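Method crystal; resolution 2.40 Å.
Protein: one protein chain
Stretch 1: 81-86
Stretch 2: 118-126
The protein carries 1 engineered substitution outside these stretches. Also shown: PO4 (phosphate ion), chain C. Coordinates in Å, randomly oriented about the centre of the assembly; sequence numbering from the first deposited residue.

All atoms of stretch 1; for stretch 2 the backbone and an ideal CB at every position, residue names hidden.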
# COMPACT_ATOMS: atom_id res chain seq x y z
N VAL A 81 -7.92 1.67 13.18
CA VAL A 81 -7.38 0.75 12.19
C VAL A 81 -6.33 1.54 11.42
O VAL A 81 -6.61 2.59 10.86
CB VAL A 81 -8.49 0.27 11.22
CG1 VAL A 81 -7.90 -0.66 10.18
CG2 VAL A 81 -9.59 -0.44 12.01
N LYS A 82 -5.10 1.03 11.42
CA LYS A 82 -4.02 1.73 10.75
C LYS A 82 -3.86 1.38 9.28
O LYS A 82 -3.33 2.17 8.51
CB LYS A 82 -2.71 1.47 11.51
CG LYS A 82 -2.85 1.79 12.99
CD LYS A 82 -1.57 1.57 13.76
CE LYS A 82 -1.80 1.78 15.25
NZ LYS A 82 -0.58 1.44 16.02
N ALA A 83 -4.32 0.20 8.88
CA ALA A 83 -4.21 -0.23 7.50
C ALA A 83 -5.39 -1.09 7.05
O ALA A 83 -6.02 -1.80 7.84
CB ALA A 83 -2.92 -0.99 7.30
N ALA A 84 -5.71 -0.99 5.76
CA ALA A 84 -6.81 -1.76 5.22
C ALA A 84 -6.68 -1.91 3.72
O ALA A 84 -5.95 -1.17 3.05
CB ALA A 84 -8.13 -1.09 5.56
N ILE A 85 -7.40 -2.89 3.19
CA ILE A 85 -7.39 -3.13 1.77
C ILE A 85 -8.84 -3.17 1.29
O ILE A 85 -9.65 -3.98 1.75
CB ILE A 85 -6.67 -4.44 1.43
CG1 ILE A 85 -5.18 -4.31 1.80
CG2 ILE A 85 -6.84 -4.77 -0.04
CD1 ILE A 85 -4.34 -5.57 1.57
N ALA A 86 -9.18 -2.26 0.37
CA ALA A 86 -10.53 -2.20 -0.18
C ALA A 86 -10.57 -2.84 -1.56
O ALA A 86 -9.76 -2.52 -2.43
CB ALA A 86 -11.00 -0.76 -0.26
N UNK A 118 -0.58 -11.86 -3.75
CA UNK A 118 -0.70 -11.55 -2.34
C UNK A 118 -0.45 -10.04 -2.21
O UNK A 118 0.60 -9.54 -2.60
CB UNK A 118 0.27 -12.37 -1.49
N UNK A 119 -1.44 -9.33 -1.69
CA UNK A 119 -1.35 -7.88 -1.53
C UNK A 119 -1.19 -7.48 -0.08
O UNK A 119 -1.73 -8.12 0.81
CB UNK A 119 -2.59 -7.20 -2.12
N UNK A 120 -0.46 -6.41 0.17
CA UNK A 120 -0.33 -5.98 1.54
C UNK A 120 -0.34 -4.47 1.66
O UNK A 120 0.29 -3.76 0.87
CB UNK A 120 0.95 -6.55 2.15
N UNK A 121 -1.11 -3.98 2.63
CA UNK A 121 -1.19 -2.56 2.91
C UNK A 121 -0.58 -2.43 4.30
O UNK A 121 -0.95 -3.16 5.22
CB UNK A 121 -2.62 -2.02 2.83
N UNK A 122 0.35 -1.49 4.45
CA UNK A 122 1.03 -1.30 5.72
C UNK A 122 1.16 0.16 6.13
O UNK A 122 1.05 1.07 5.32
CB UNK A 122 2.42 -1.93 5.65
N UNK A 123 1.41 0.35 7.42
CA UNK A 123 1.60 1.66 8.01
C UNK A 123 2.55 1.53 9.22
O UNK A 123 2.27 0.79 10.17
CB UNK A 123 0.26 2.27 8.42
N UNK A 124 3.66 2.25 9.17
CA UNK A 124 4.66 2.23 10.23
C UNK A 124 4.64 3.59 10.95
O UNK A 124 4.88 4.63 10.32
CB UNK A 124 6.05 1.92 9.67
N UNK A 125 4.35 3.58 12.25
CA UNK A 125 4.32 4.83 13.02
C UNK A 125 5.66 5.52 12.84
O UNK A 125 6.70 4.86 12.76
CB UNK A 125 4.03 4.58 14.50
N UNK A 126 5.67 6.86 12.78
CA UNK A 126 6.91 7.62 12.60
C UNK A 126 7.72 7.67 13.90
O UNK A 126 8.92 7.95 13.87
CB UNK A 126 6.60 9.04 12.12
P PO4 C . 1.04 10.07 9.40
O1 PO4 C . 1.32 10.67 10.82
O2 PO4 C . 1.02 11.10 8.29
O3 PO4 C . 1.92 8.83 9.15
O4 PO4 C . -0.39 9.51 9.51

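The two strands run in roughly antiparallel directions, their axes at 147° and 5.9 Å apart at closest approach, and from 119 to 124 the CA-to-CB bonds alternate toward and away from stretch 1. Position 118 lies beyond the reach of stretch 1, which therefore places no constraint on it; the deposited residue is Thr118.

At position 119 the CA-to-CB bond points toward stretch 1, and the ideal CB lies 4.4 Å from Ile85 CD1. With a methyl group as the nearest feature and no charge on offer, an apolar side chain such as leucine, isoleucine, valine or methionine would suit. Leu119 is found, with chi1 in m and chi2 in t, and its CB packs 4.3 Å from Ile85 CD1.

Position 120 has extended backbone angles and points away, so stretch 1 selects little; beta-branched residues are comfortable in such a strand. It is Val120, whose CA still lies 4.0 Å from Ile85 CD1.

Position 121 is the most confined. Its ideal CB points toward stretch 1, 3.4 Å from Ala84 O, 3.6 Å from Ile85 CG1 and 4.6 Å from Ala83 CB. The close backbone and side-chain atoms favour a small residue: alanine, serine, perhaps cysteine or threonine. In the t rotamer Ser121 OG comes within 3.3 Å of Ala84 O, while the hydroxyl is hydrogen-bonded elsewhere in the structure.

Position 122 points away, leaving the choice open as far as stretch 1 is concerned; Tyr122 takes chi1 p. Its CA is nevertheless 4.3 Å from Ala83 CB.

Position 123 faces stretch 1 again, with its ideal CB 3.6 Å from Lys82 O and 4.7 Å from Ala83 CB. Beyond lies the aliphatic base of Lys82, and farther out the phosphate ion. A long or aromatic side chain could exploit both, and a polar tip would suit the ion. Tyr123, chi1 t, brings CD1 to 3.9 Å from Lys82 CB, while its OH donates a hydrogen bond to PO4 O3 at 2.7 Å.

Position 124 points away, so stretch 1 sets no preference; it is Phe124, which does not touch stretch 1.

At position 125 CA-to-CB runs sideways, but the extended Lys82 chain carries its ammonium in this direction. An acidic residue long enough to reach it is the natural partner, although a neutral polar one could also serve. The end of Glu125 comes nearer to stretch 1, and OE2 accepts a hydrogen bond from Lys82 NZ at 2.5 Å, a very short salt bridge.

Position 126 is out of reach, so many residues would do; its phi of -76° is compatible with the deposited Pro126.

Stretch 2 118-126: TLVSYYFEP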
# COMPACT_ATOMS: atom_id res chain seq x y z
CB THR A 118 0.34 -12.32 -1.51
OG1 THR A 118 0.20 -13.72 -1.74
CG2 THR A 118 0.16 -12.04 -0.01
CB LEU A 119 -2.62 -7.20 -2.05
CG LEU A 119 -2.97 -7.27 -3.53
CD1 LEU A 119 -4.40 -6.80 -3.71
CD2 LEU A 119 -1.99 -6.41 -4.33
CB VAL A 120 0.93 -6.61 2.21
CG1 VAL A 120 1.97 -6.89 1.18
CG2 VAL A 120 1.47 -5.69 3.31
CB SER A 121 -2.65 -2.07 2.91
OG SER A 121 -2.71 -0.67 3.15
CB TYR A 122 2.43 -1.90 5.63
CG TYR A 122 3.35 -1.14 4.69
CD1 TYR A 122 3.52 -1.54 3.36
CD2 TYR A 122 4.07 -0.02 5.14
CE1 TYR A 122 4.38 -0.85 2.51
CE2 TYR A 122 4.92 0.68 4.29
CZ TYR A 122 5.08 0.26 2.98
OH TYR A 122 5.93 0.97 2.16
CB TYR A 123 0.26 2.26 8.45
CG TYR A 123 0.42 3.58 9.17
CD1 TYR A 123 0.42 3.63 10.56
CD2 TYR A 123 0.65 4.76 8.47
CE1 TYR A 123 0.63 4.83 11.23
CE2 TYR A 123 0.86 5.95 9.12
CZ TYR A 123 0.85 5.98 10.51
OH TYR A 123 1.07 7.17 11.16
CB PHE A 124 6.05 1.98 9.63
CG PHE A 124 6.15 0.71 8.80
CD1 PHE A 124 7.15 0.59 7.84
CD2 PHE A 124 5.26 -0.35 8.98
CE1 PHE A 124 7.26 -0.57 7.07
CE2 PHE A 124 5.35 -1.51 8.22
CZ PHE A 124 6.36 -1.62 7.25
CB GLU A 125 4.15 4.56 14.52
CG GLU A 125 3.47 3.26 14.87
CD GLU A 125 2.00 3.32 14.62
OE1 GLU A 125 1.47 4.45 14.47
OE2 GLU A 125 1.37 2.24 14.60
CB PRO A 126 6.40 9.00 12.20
CG PRO A 126 5.19 9.14 13.08
CD PRO A 126 4.52 7.78 12.90
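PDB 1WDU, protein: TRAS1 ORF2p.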